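Carbon monoxide dehydrogenase (Thermococcus sp. AM4, PDB 6T7J) probably catalyses the reversible oxidation of carbon monoxide to carbon dioxide with ferredoxin as electron partner, at a cluster C that lacks nickel in this structure. Local coordinates at residues E116-L124 / F376-I384; K12-V20 / V456-T464. All coordinates share one frame; numbering follows the deposited sequence.

Contact 1: E116-L124 / F376-I384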
ATOM      1  N   GLU A 116      -2.936 -26.253 -16.899  1.00 59.75           N
ATOM      2  CA  GLU A 116      -2.309 -26.335 -18.212  1.00 60.09           C
ATOM      3  C   GLU A 116      -1.418 -27.561 -18.367  1.00 61.97           C
ATOM      4  O   GLU A 116      -0.843 -27.758 -19.443  1.00 59.98           O
ATOM      5  CB  GLU A 116      -1.488 -25.069 -18.488  1.00 63.26           C
ATOM      6  CG  GLU A 116      -2.285 -23.772 -18.430  1.00 59.83           C
ATOM      7  CD  GLU A 116      -1.469 -22.568 -18.868  1.00 64.99           C
ATOM      8  OE1 GLU A 116      -1.052 -22.525 -20.045  1.00 69.17           O
ATOM      9  OE2 GLU A 116      -1.238 -21.668 -18.036  1.00 65.63           O
ATOM     10  N   GLY A 117      -1.286 -28.381 -17.327  1.00 54.87           N
ATOM     11  CA  GLY A 117      -0.441 -29.555 -17.400  1.00 55.25           C
ATOM     12  C   GLY A 117       1.041 -29.282 -17.269  1.00 53.86           C
ATOM     13  O   GLY A 117       1.850 -30.028 -17.828  1.00 57.73           O
ATOM     14  N   ARG A 118       1.424 -28.239 -16.533  1.00 57.19           N
ATOM     15  CA  ARG A 118       2.821 -27.831 -16.428  1.00 58.82           C
ATOM     16  C   ARG A 118       3.486 -28.303 -15.138  1.00 67.48           C
ATOM     17  O   ARG A 118       4.605 -28.824 -15.176  1.00 71.44           O
ATOM     18  CB  ARG A 118       2.929 -26.306 -16.549  1.00 55.81           C
ATOM     19  CG  ARG A 118       2.635 -25.780 -17.948  1.00 63.84           C
ATOM     20  CD  ARG A 118       3.122 -24.349 -18.134  1.00 60.09           C
ATOM     21  NE  ARG A 118       2.047 -23.380 -17.937  1.00 71.79           N
ATOM     22  CZ  ARG A 118       1.967 -22.552 -16.900  1.00 68.54           C
ATOM     23  NH1 ARG A 118       2.903 -22.568 -15.960  1.00 63.12           N
ATOM     24  NH2 ARG A 118       0.949 -21.706 -16.804  1.00 70.97           N
ATOM     25  N   PHE A 119       2.823 -28.135 -13.993  1.00 56.93           N
ATOM     26  CA  PHE A 119       3.389 -28.523 -12.701  1.00 57.34           C
ATOM     27  C   PHE A 119       2.872 -29.914 -12.346  1.00 63.76           C
ATOM     28  O   PHE A 119       1.942 -30.081 -11.557  1.00 67.56           O
ATOM     29  CB  PHE A 119       3.033 -27.506 -11.622  1.00 59.14           C
ATOM     30  CG  PHE A 119       3.459 -26.102 -11.937  1.00 56.58           C
ATOM     31  CD1 PHE A 119       4.709 -25.845 -12.472  1.00 56.80           C
ATOM     32  CD2 PHE A 119       2.609 -25.038 -11.686  1.00 53.67           C
ATOM     33  CE1 PHE A 119       5.101 -24.550 -12.758  1.00 54.50           C
ATOM     34  CE2 PHE A 119       2.996 -23.743 -11.969  1.00 51.73           C
ATOM     35  CZ  PHE A 119       4.243 -23.498 -12.507  1.00 58.41           C
ATOM     36  N   GLN A 120       3.502 -30.930 -12.933  1.00 65.12           N
ATOM     37  CA  GLN A 120       3.036 -32.293 -12.706  1.00 65.83           C
ATOM     38  C   GLN A 120       3.347 -32.806 -11.307  1.00 60.85           C
ATOM     39  O   GLN A 120       2.948 -33.930 -10.982  1.00 64.21           O
ATOM     40  CB  GLN A 120       3.630 -33.236 -13.751  1.00 66.33           C
ATOM     41  CG  GLN A 120       3.529 -32.724 -15.177  1.00 80.18           C
ATOM     42  CD  GLN A 120       2.651 -33.600 -16.052  1.00 79.84           C
ATOM     43  OE1 GLN A 120       3.016 -34.727 -16.389  1.00 81.77           O
ATOM     44  NE2 GLN A 120       1.485 -33.084 -16.422  1.00 71.45           N
ATOM     45  N   TYR A 121       4.040 -32.035 -10.474  1.00 61.18           N
ATOM     46  CA  TYR A 121       4.191 -32.396  -9.070  1.00 66.05           C
ATOM     47  C   TYR A 121       2.973 -32.020  -8.237  1.00 58.00           C
ATOM     48  O   TYR A 121       2.970 -32.268  -7.027  1.00 56.91           O
ATOM     49  CB  TYR A 121       5.441 -31.739  -8.480  1.00 61.57           C
ATOM     50  CG  TYR A 121       6.731 -32.385  -8.922  1.00 62.69           C
ATOM     51  CD1 TYR A 121       6.973 -33.732  -8.686  1.00 64.23           C
ATOM     52  CD2 TYR A 121       7.707 -31.649  -9.581  1.00 61.37           C
ATOM     53  CE1 TYR A 121       8.153 -34.328  -9.091  1.00 67.64           C
ATOM     54  CE2 TYR A 121       8.890 -32.236  -9.990  1.00 64.26           C
ATOM     55  CZ  TYR A 121       9.108 -33.575  -9.743  1.00 60.85           C
ATOM     56  OH  TYR A 121      10.284 -34.162 -10.148  1.00 61.67           O
ATOM     57  N   TYR A 122       1.945 -31.438  -8.849  1.00 62.27           N
ATOM     58  CA  TYR A 122       0.735 -31.040  -8.149  1.00 62.14           C
ATOM     59  C   TYR A 122      -0.483 -31.560  -8.900  1.00 64.99           C
ATOM     60  O   TYR A 122      -0.516 -31.551 -10.136  1.00 66.76           O
ATOM     61  CB  TYR A 122       0.659 -29.518  -7.995  1.00 57.11           C
ATOM     62  CG  TYR A 122       1.767 -28.943  -7.143  1.00 57.49           C
ATOM     63  CD1 TYR A 122       1.608 -28.801  -5.771  1.00 54.99           C
ATOM     64  CD2 TYR A 122       2.973 -28.550  -7.709  1.00 54.23           C
ATOM     65  CE1 TYR A 122       2.617 -28.281  -4.985  1.00 56.38           C
ATOM     66  CE2 TYR A 122       3.989 -28.028  -6.930  1.00 57.53           C
ATOM     67  CZ  TYR A 122       3.805 -27.896  -5.569  1.00 57.08           C
ATOM     68  OH  TYR A 122       4.810 -27.377  -4.784  1.00 55.84           O
ATOM     69  N   LYS A 123      -1.477 -32.012  -8.144  1.00 64.49           N
ATOM     70  CA  LYS A 123      -2.659 -32.675  -8.669  1.00 55.90           C
ATOM     71  C   LYS A 123      -3.884 -31.784  -8.516  1.00 57.49           C
ATOM     72  O   LYS A 123      -3.869 -30.766  -7.819  1.00 55.93           O
ATOM     73  CB  LYS A 123      -2.902 -34.007  -7.942  1.00 59.84           C
ATOM     74  CG  LYS A 123      -1.977 -35.143  -8.344  1.00 62.68           C
ATOM     75  CD  LYS A 123      -0.886 -35.375  -7.306  1.00 71.95           C
ATOM     76  CE  LYS A 123       0.456 -35.652  -7.969  1.00 72.00           C
ATOM     77  NZ  LYS A 123       1.563 -35.712  -6.973  1.00 65.59           N
ATOM     78  N   LEU A 124      -4.954 -32.182  -9.194  1.00 60.51           N
ATOM     79  CA  LEU A 124      -6.305 -31.738  -8.870  1.00 49.91           C
ATOM     80  C   LEU A 124      -6.923 -32.868  -8.055  1.00 52.36           C
ATOM     81  O   LEU A 124      -7.417 -33.850  -8.614  1.00 56.85           O
ATOM     82  CB  LEU A 124      -7.110 -31.434 -10.128  1.00 51.53           C
ATOM     83  CG  LEU A 124      -6.650 -30.255 -10.987  1.00 56.14           C
ATOM     84  CD1 LEU A 124      -7.484 -30.167 -12.256  1.00 53.97           C
ATOM     85  CD2 LEU A 124      -6.724 -28.957 -10.200  1.00 48.29           C
ATOM     86  N   PHE A 376      12.392 -21.671  -3.980  1.00 52.31           N
ATOM     87  CA  PHE A 376      11.456 -22.718  -4.355  1.00 61.09           C
ATOM     88  C   PHE A 376      10.671 -22.306  -5.592  1.00 55.74           C
ATOM     89  O   PHE A 376      10.271 -21.147  -5.732  1.00 57.65           O
ATOM     90  CB  PHE A 376      10.499 -23.009  -3.197  1.00 57.24           C
ATOM     91  CG  PHE A 376       9.677 -24.254  -3.377  1.00 57.35           C
ATOM     92  CD1 PHE A 376      10.199 -25.497  -3.062  1.00 61.37           C
ATOM     93  CD2 PHE A 376       8.377 -24.177  -3.849  1.00 61.21           C
ATOM     94  CE1 PHE A 376       9.442 -26.643  -3.218  1.00 55.26           C
ATOM     95  CE2 PHE A 376       7.614 -25.319  -4.010  1.00 61.20           C
ATOM     96  CZ  PHE A 376       8.148 -26.553  -3.690  1.00 62.27           C
ATOM     97  N   ASN A 377      10.464 -23.263  -6.493  1.00 58.28           N
ATOM     98  CA  ASN A 377       9.627 -23.066  -7.666  1.00 60.48           C
ATOM     99  C   ASN A 377       8.841 -24.343  -7.922  1.00 60.60           C
ATOM    100  O   ASN A 377       9.285 -25.440  -7.574  1.00 63.19           O
ATOM    101  CB  ASN A 377      10.452 -22.677  -8.901  1.00 61.16           C
ATOM    102  CG  ASN A 377      11.285 -23.824  -9.432  1.00 62.09           C
ATOM    103  OD1 ASN A 377      11.826 -24.618  -8.666  1.00 68.03           O
ATOM    104  ND2 ASN A 377      11.392 -23.915 -10.754  1.00 70.67           N
ATOM    105  N   ALA A 378       7.667 -24.188  -8.534  1.00 52.07           N
ATOM    106  CA  ALA A 378       6.736 -25.308  -8.638  1.00 57.33           C
ATOM    107  C   ALA A 378       7.267 -26.408  -9.551  1.00 59.93           C
ATOM    108  O   ALA A 378       7.084 -27.597  -9.265  1.00 56.68           O
ATOM    109  CB  ALA A 378       5.376 -24.812  -9.131  1.00 54.62           C
ATOM    110  N   GLU A 379       7.934 -26.036 -10.648  1.00 58.04           N
ATOM    111  CA  GLU A 379       8.274 -27.023 -11.670  1.00 59.17           C
ATOM    112  C   GLU A 379       9.316 -28.025 -11.186  1.00 61.51           C
ATOM    113  O   GLU A 379       9.277 -29.193 -11.592  1.00 61.30           O
ATOM    114  CB  GLU A 379       8.761 -26.323 -12.938  1.00 70.82           C
ATOM    115  CG  GLU A 379       8.418 -27.077 -14.214  1.00 79.22           C
ATOM    116  CD  GLU A 379       9.017 -26.440 -15.450  1.00 84.43           C
ATOM    117  OE1 GLU A 379       8.434 -25.457 -15.956  1.00 86.46           O
ATOM    118  OE2 GLU A 379      10.072 -26.924 -15.917  1.00 83.61           O
ATOM    119  N   LYS A 380      10.247 -27.602 -10.336  1.00 60.57           N
ATOM    120  CA  LYS A 380      11.265 -28.485  -9.772  1.00 61.55           C
ATOM    121  C   LYS A 380      11.038 -28.702  -8.277  1.00 60.43           C
ATOM    122  O   LYS A 380      11.986 -28.840  -7.503  1.00 59.11           O
ATOM    123  CB  LYS A 380      12.666 -27.933 -10.024  1.00 57.47           C
ATOM    124  CG  LYS A 380      13.040 -27.821 -11.495  1.00 63.15           C
ATOM    125  CD  LYS A 380      13.245 -29.192 -12.124  1.00 68.08           C
ATOM    126  CE  LYS A 380      13.434 -29.093 -13.632  1.00 61.29           C
ATOM    127  NZ  LYS A 380      13.544 -30.438 -14.267  1.00 57.07           N
ATOM    128  N   ALA A 381       9.766 -28.760  -7.872  1.00 61.61           N
ATOM    129  CA  ALA A 381       9.412 -28.732  -6.454  1.00 57.21           C
ATOM    130  C   ALA A 381      10.051 -29.885  -5.688  1.00 57.62           C
ATOM    131  O   ALA A 381      10.658 -29.681  -4.629  1.00 63.67           O
ATOM    132  CB  ALA A 381       7.892 -28.766  -6.301  1.00 59.41           C
ATOM    133  N   ASP A 382       9.918 -31.109  -6.204  1.00 58.35           N
ATOM    134  CA  ASP A 382      10.413 -32.272  -5.475  1.00 57.49           C
ATOM    135  C   ASP A 382      11.932 -32.244  -5.342  1.00 60.53           C
ATOM    136  O   ASP A 382      12.474 -32.640  -4.304  1.00 58.66           O
ATOM    137  CB  ASP A 382       9.951 -33.556  -6.161  1.00 60.12           C
ATOM    138  CG  ASP A 382       8.577 -34.005  -5.695  1.00 62.13           C
ATOM    139  OD1 ASP A 382       7.656 -33.161  -5.643  1.00 57.46           O
ATOM    140  OD2 ASP A 382       8.416 -35.202  -5.379  1.00 67.52           O
ATOM    141  N   GLU A 383      12.635 -31.764  -6.373  1.00 58.95           N
ATOM    142  CA  GLU A 383      14.093 -31.696  -6.303  1.00 57.31           C
ATOM    143  C   GLU A 383      14.554 -30.692  -5.252  1.00 55.22           C
ATOM    144  O   GLU A 383      15.468 -30.979  -4.466  1.00 57.16           O
ATOM    145  CB  GLU A 383      14.664 -31.343  -7.677  1.00 58.44           C
ATOM    146  CG  GLU A 383      14.636 -32.491  -8.675  1.00 64.86           C
ATOM    147  CD  GLU A 383      13.421 -32.452  -9.587  1.00 70.19           C
ATOM    148  OE1 GLU A 383      13.561 -32.791 -10.781  1.00 73.76           O
ATOM    149  OE2 GLU A 383      12.326 -32.081  -9.110  1.00 67.63           O
ATOM    150  N   ILE A 384      13.927 -29.513  -5.214  1.00 58.00           N
ATOM    151  CA  ILE A 384      14.279 -28.511  -4.212  1.00 59.58           C
ATOM    152  C   ILE A 384      13.958 -29.019  -2.812  1.00 55.34           C
ATOM    153  O   ILE A 384      14.732 -28.816  -1.867  1.00 59.36           O
ATOM    154  CB  ILE A 384      13.561 -27.180  -4.510  1.00 56.29           C
ATOM    155  CG1 ILE A 384      13.736 -26.786  -5.978  1.00 48.69           C
ATOM    156  CG2 ILE A 384      14.079 -26.077  -3.599  1.00 60.00           C
ATOM    157  CD1 ILE A 384      15.086 -26.200  -6.302  1.00 58.35           C
TER

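Contact 2: K12-V20 / V456-T464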
ATOM      1  N   LYS A  12       7.743 -16.910  34.946  1.00 78.61           N
ATOM      2  CA  LYS A  12       6.713 -17.777  35.509  1.00 79.92           C
ATOM      3  C   LYS A  12       5.302 -17.316  35.158  1.00 79.53           C
ATOM      4  O   LYS A  12       4.374 -18.132  35.191  1.00 81.03           O
ATOM      5  CB  LYS A  12       6.869 -17.879  37.027  1.00 77.26           C
ATOM      6  CG  LYS A  12       6.707 -19.299  37.556  1.00 70.09           C
ATOM      7  CD  LYS A  12       7.516 -20.289  36.727  1.00 69.57           C
ATOM      8  CE  LYS A  12       7.075 -21.723  36.979  1.00 75.27           C
ATOM      9  NZ  LYS A  12       7.730 -22.677  36.038  1.00 60.39           N
ATOM     10  N   GLY A  13       5.120 -16.045  34.815  1.00 72.86           N
ATOM     11  CA  GLY A  13       3.811 -15.558  34.425  1.00 74.52           C
ATOM     12  C   GLY A  13       3.779 -14.999  33.019  1.00 71.63           C
ATOM     13  O   GLY A  13       2.863 -14.253  32.658  1.00 69.43           O
ATOM     14  N   VAL A  14       4.776 -15.361  32.209  1.00 60.98           N
ATOM     15  CA  VAL A  14       4.884 -14.790  30.871  1.00 59.31           C
ATOM     16  C   VAL A  14       3.905 -15.441  29.897  1.00 56.69           C
ATOM     17  O   VAL A  14       3.455 -14.793  28.946  1.00 57.16           O
ATOM     18  CB  VAL A  14       6.333 -14.900  30.361  1.00 62.43           C
ATOM     19  CG1 VAL A  14       6.686 -16.345  30.045  1.00 63.39           C
ATOM     20  CG2 VAL A  14       6.536 -14.028  29.134  1.00 50.64           C
ATOM     21  N   SER A  15       3.547 -16.707  30.109  1.00 53.75           N
ATOM     22  CA  SER A  15       2.803 -17.448  29.103  1.00 52.22           C
ATOM     23  C   SER A  15       1.830 -18.408  29.771  1.00 56.39           C
ATOM     24  O   SER A  15       1.910 -18.681  30.971  1.00 59.13           O
ATOM     25  CB  SER A  15       3.748 -18.211  28.171  1.00 54.70           C
ATOM     26  OG  SER A  15       3.075 -19.275  27.523  1.00 55.52           O
ATOM     27  N   ALA A  16       0.909 -18.928  28.961  1.00 54.75           N
ATOM     28  CA  ALA A  16      -0.099 -19.876  29.410  1.00 49.47           C
ATOM     29  C   ALA A  16       0.105 -21.274  28.845  1.00 52.75           C
ATOM     30  O   ALA A  16      -0.682 -22.174  29.156  1.00 59.13           O
ATOM     31  CB  ALA A  16      -1.499 -19.373  29.042  1.00 51.67           C
ATOM     32  N   THR A  17       1.126 -21.481  28.022  1.00 52.29           N
ATOM     33  CA  THR A  17       1.450 -22.794  27.484  1.00 57.22           C
ATOM     34  C   THR A  17       2.729 -23.304  28.135  1.00 57.04           C
ATOM     35  O   THR A  17       3.703 -22.559  28.279  1.00 55.77           O
ATOM     36  CB  THR A  17       1.611 -22.749  25.962  1.00 52.63           C
ATOM     37  OG1 THR A  17       2.490 -21.678  25.601  1.00 55.31           O
ATOM     38  CG2 THR A  17       0.263 -22.530  25.295  1.00 54.71           C
ATOM     39  N   LYS A  18       2.715 -24.573  28.533  1.00 58.36           N
ATOM     40  CA  LYS A  18       3.844 -25.147  29.252  1.00 62.13           C
ATOM     41  C   LYS A  18       5.064 -25.252  28.342  1.00 58.00           C
ATOM     42  O   LYS A  18       4.962 -25.692  27.193  1.00 53.00           O
ATOM     43  CB  LYS A  18       3.471 -26.522  29.805  1.00 61.82           C
ATOM     44  CG  LYS A  18       2.272 -26.522  30.740  1.00 62.57           C
ATOM     45  CD  LYS A  18       2.573 -25.766  32.025  1.00 76.79           C
ATOM     46  CE  LYS A  18       1.311 -25.538  32.845  1.00 83.20           C
ATOM     47  NZ  LYS A  18       0.811 -24.138  32.728  1.00 83.07           N
ATOM     48  N   GLY A  19       6.219 -24.838  28.858  1.00 53.41           N
ATOM     49  CA  GLY A  19       7.475 -24.900  28.140  1.00 52.12           C
ATOM     50  C   GLY A  19       8.027 -23.554  27.719  1.00 61.96           C
ATOM     51  O   GLY A  19       9.238 -23.445  27.482  1.00 59.01           O
ATOM     52  N   VAL A  20       7.180 -22.528  27.619  1.00 61.67           N
ATOM     53  CA  VAL A  20       7.646 -21.218  27.171  1.00 61.28           C
ATOM     54  C   VAL A  20       8.575 -20.595  28.207  1.00 59.11           C
ATOM     55  O   VAL A  20       9.616 -20.018  27.864  1.00 60.95           O
ATOM     56  CB  VAL A  20       6.443 -20.307  26.860  1.00 59.14           C
ATOM     57  CG1 VAL A  20       6.903 -18.883  26.586  1.00 56.16           C
ATOM     58  CG2 VAL A  20       5.655 -20.855  25.680  1.00 51.61           C
ATOM     59  N   VAL A 456       0.362  -8.759  25.811  1.00 46.50           N
ATOM     60  CA  VAL A 456      -0.565  -9.516  26.638  1.00 50.46           C
ATOM     61  C   VAL A 456       0.056 -10.876  26.934  1.00 49.54           C
ATOM     62  O   VAL A 456       0.965 -11.340  26.237  1.00 49.91           O
ATOM     63  CB  VAL A 456      -1.947  -9.672  25.970  1.00 50.80           C
ATOM     64  CG1 VAL A 456      -2.574  -8.310  25.721  1.00 44.66           C
ATOM     65  CG2 VAL A 456      -1.826 -10.455  24.669  1.00 47.78           C
ATOM     66  N   LYS A 457      -0.440 -11.515  27.993  1.00 51.45           N
ATOM     67  CA  LYS A 457       0.090 -12.811  28.401  1.00 52.13           C
ATOM     68  C   LYS A 457      -0.062 -13.826  27.274  1.00 53.00           C
ATOM     69  O   LYS A 457      -1.122 -13.926  26.647  1.00 51.73           O
ATOM     70  CB  LYS A 457      -0.618 -13.303  29.664  1.00 53.66           C
ATOM     71  CG  LYS A 457      -0.010 -14.571  30.241  1.00 52.06           C
ATOM     72  CD  LYS A 457      -0.535 -14.874  31.629  1.00 50.60           C
ATOM     73  CE  LYS A 457       0.210 -16.049  32.244  1.00 59.81           C
ATOM     74  NZ  LYS A 457      -0.150 -16.260  33.674  1.00 73.12           N
ATOM     75  N   HIS A 458       1.005 -14.584  27.024  1.00 50.25           N
ATOM     76  CA  HIS A 458       1.093 -15.416  25.829  1.00 51.08           C
ATOM     77  C   HIS A 458       0.065 -16.543  25.869  1.00 51.76           C
ATOM     78  O   HIS A 458       0.093 -17.395  26.765  1.00 49.92           O
ATOM     79  CB  HIS A 458       2.504 -15.977  25.687  1.00 51.51           C
ATOM     80  CG  HIS A 458       2.668 -16.895  24.517  1.00 50.90           C
ATOM     81  ND1 HIS A 458       3.089 -18.201  24.650  1.00 50.71           N
ATOM     82  CD2 HIS A 458       2.460 -16.699  23.193  1.00 52.56           C
ATOM     83  CE1 HIS A 458       3.136 -18.769  23.458  1.00 50.26           C
ATOM     84  NE2 HIS A 458       2.760 -17.879  22.557  1.00 53.80           N
ATOM     85  N   ASN A 459      -0.843 -16.533  24.891  1.00 49.29           N
ATOM     86  CA  ASN A 459      -1.885 -17.541  24.708  1.00 49.06           C
ATOM     87  C   ASN A 459      -2.897 -17.561  25.847  1.00 53.00           C
ATOM     88  O   ASN A 459      -3.836 -18.361  25.818  1.00 55.91           O
ATOM     89  CB  ASN A 459      -1.273 -18.934  24.535  1.00 46.57           C
ATOM     90  CG  ASN A 459      -0.623 -19.123  23.177  1.00 46.92           C
ATOM     91  OD1 ASN A 459      -0.949 -18.425  22.217  1.00 44.59           O
ATOM     92  ND2 ASN A 459       0.300 -20.071  23.093  1.00 47.62           N
ATOM     93  N   TYR A 460      -2.740 -16.684  26.844  1.00 52.43           N
ATOM     94  CA  TYR A 460      -3.668 -16.696  27.971  1.00 50.96           C
ATOM     95  C   TYR A 460      -5.070 -16.279  27.547  1.00 48.18           C
ATOM     96  O   TYR A 460      -6.055 -16.913  27.940  1.00 49.77           O
ATOM     97  CB  TYR A 460      -3.168 -15.792  29.097  1.00 50.40           C
ATOM     98  CG  TYR A 460      -4.092 -15.779  30.297  1.00 49.22           C
ATOM     99  CD1 TYR A 460      -4.104 -16.836  31.198  1.00 51.55           C
ATOM    100  CD2 TYR A 460      -4.966 -14.722  30.518  1.00 51.82           C
ATOM    101  CE1 TYR A 460      -4.954 -16.836  32.290  1.00 52.22           C
ATOM    102  CE2 TYR A 460      -5.819 -14.713  31.608  1.00 52.56           C
ATOM    103  CZ  TYR A 460      -5.808 -15.773  32.489  1.00 47.52           C
ATOM    104  OH  TYR A 460      -6.652 -15.771  33.574  1.00 59.63           O
ATOM    105  N   SER A 461      -5.184 -15.215  26.751  1.00 47.15           N
ATOM    106  CA  SER A 461      -6.511 -14.746  26.365  1.00 50.77           C
ATOM    107  C   SER A 461      -7.189 -15.728  25.417  1.00 53.20           C
ATOM    108  O   SER A 461      -8.391 -15.985  25.549  1.00 56.13           O
ATOM    109  CB  SER A 461      -6.423 -13.351  25.749  1.00 45.44           C
ATOM    110  OG  SER A 461      -6.254 -12.367  26.757  1.00 47.88           O
ATOM    111  N   HIS A 462      -6.438 -16.304  24.474  1.00 44.03           N
ATOM    112  CA  HIS A 462      -6.988 -17.338  23.601  1.00 57.06           C
ATOM    113  C   HIS A 462      -7.699 -18.419  24.411  1.00 60.22           C
ATOM    114  O   HIS A 462      -8.911 -18.644  24.266  1.00 60.00           O
ATOM    115  CB  HIS A 462      -5.869 -17.963  22.759  1.00 48.76           C
ATOM    116  CG  HIS A 462      -5.329 -17.065  21.687  1.00 50.40           C
ATOM    117  ND1 HIS A 462      -6.138 -16.370  20.815  1.00 53.65           N
ATOM    118  CD2 HIS A 462      -4.055 -16.763  21.341  1.00 47.94           C
ATOM    119  CE1 HIS A 462      -5.386 -15.674  19.981  1.00 48.60           C
ATOM    120  NE2 HIS A 462      -4.119 -15.894  20.279  1.00 48.02           N
ATOM    121  N   VAL A 463      -6.951 -19.078  25.300  1.00 54.29           N
ATOM    122  CA  VAL A 463      -7.485 -20.233  26.012  1.00 55.95           C
ATOM    123  C   VAL A 463      -8.551 -19.811  27.015  1.00 51.01           C
ATOM    124  O   VAL A 463      -9.565 -20.497  27.178  1.00 52.01           O
ATOM    125  CB  VAL A 463      -6.349 -21.024  26.686  1.00 57.12           C
ATOM    126  CG1 VAL A 463      -5.545 -20.139  27.620  1.00 59.25           C
ATOM    127  CG2 VAL A 463      -6.922 -22.187  27.448  1.00 59.05           C
ATOM    128  N   THR A 464      -8.351 -18.681  27.700  1.00 56.38           N
ATOM    129  CA  THR A 464      -9.326 -18.261  28.702  1.00 54.55           C
ATOM    130  C   THR A 464     -10.658 -17.901  28.054  1.00 56.42           C
ATOM    131  O   THR A 464     -11.722 -18.283  28.557  1.00 59.50           O
ATOM    132  CB  THR A 464      -8.780 -17.091  29.522  1.00 55.03           C
ATOM    133  OG1 THR A 464      -7.702 -17.549  30.349  1.00 53.78           O
ATOM    134  CG2 THR A 464      -9.863 -16.508  30.414  1.00 53.75           C
TER
HETATM  135  O   HOH W   1       3.761 -12.588  27.016  1.00 51.06           O

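Contact 1: E116-L124 / F376-I384
F119 and E379 bring the two backbones closest, their CA atoms 5.2 Å apart, where a type I turn from F119 to Y122 faces another from A378 to A381. The A378 methyl sits over the centre of the F119 ring, CB 3.5 Å from the ring centroid and 7° off its normal, a CH-pi contact. Y121 reaches farther, onto the start of helix 381-395. There CB of D382 lies 3.8 Å from the Y121 ring centroid in a second CH-pi contact, and the D382 carboxylate stacks on the ring with the two planes 10° apart. The backbone O of E379 meets the ring in its plane, 3.5 Å from Y121 CE2. With CG beside its backbone N (chi1 -64°), Y122 sends its ring alongside A381, CE2 4.0 Å from A381 CB. Its hydroxyl comes to the edge of the F376 ring and is hydrogen-bonded to I272 O. K276 of helix 271-281 pairs with D382 OD1 and makes a cation-pi contact with Y122. Aromatic faces and edges therefore carry much of this surface contact, and K276 probably offsets the negative charge of the carboxylate stacked on Y121.

Contact 2: K12-V20 / V456-T464
H458, K457 and A16 carry most of this contact. H458, with the largest share of buried surface, lies beside S15 in a single beta bridge, their CA atoms 4.2 Å apart. H458 N donates to V14 O at 3.1 Å in an almost straight bond (173°), while A16 N donates to H458 O at 2.8 Å. With CG anti to the backbone N (chi1 177°), the H458 side chain carries ND1 to the hydroxyl of S15, ND1 and OG hydrogen-bonded at 3.1 Å. S15 OG also accepts from T17 N, closing an ST turn, and from T17 OG1, so the hydroxyl that meets the imidazole is itself held from its own loop. ND2 of N459 sits above one face of the imidazole, offset toward its rim, and N459 OD1 accepts a hydrogen bond from N452 ND2.

The bridge ties the N-terminal loop before helix 20-30 to the loop that follows strand 444-448, the first in sequence of a parallel sheet with strand order 3-2-1-4-5-6, as in a Rossmann-like domain. This second loop also leads past G450 and C451 of the cluster C pocket, and the N459 side chain is about 9 Å from the broken cluster.

K457 stretches out alongside the other loop, its chain fully extended, and CE comes 3.2 Å from G13 O and also close to S15 O. A16 turns its methyl onto the first turn of helix 460-471, where CB lies 4.0 Å from Y460 CB and also touches V463 CG1. A water donates to both V14 O and V456 O.

Overall arrangement
The two contacts lie on opposite sides of the chain's centre, their own centres 40 Å apart and their nearest atoms about 27 Å apart. Along the chain the order is 12-20, 116-124, 376-384, 456-464, so contact 2 joins the outer pair of segments and contact 1 the inner pair. They share no helix or strand. Contact 1 packs the loop after helix 81-115 against the start of helix 381-395, which follows the edge strand 372-373 of the first parallel sheet. Contact 2 belongs with the second parallel sheet and comes close to the cluster C pocket. Together they tie N-terminal parts of the chain to both sheet-containing regions, one at the surface and one partly buried.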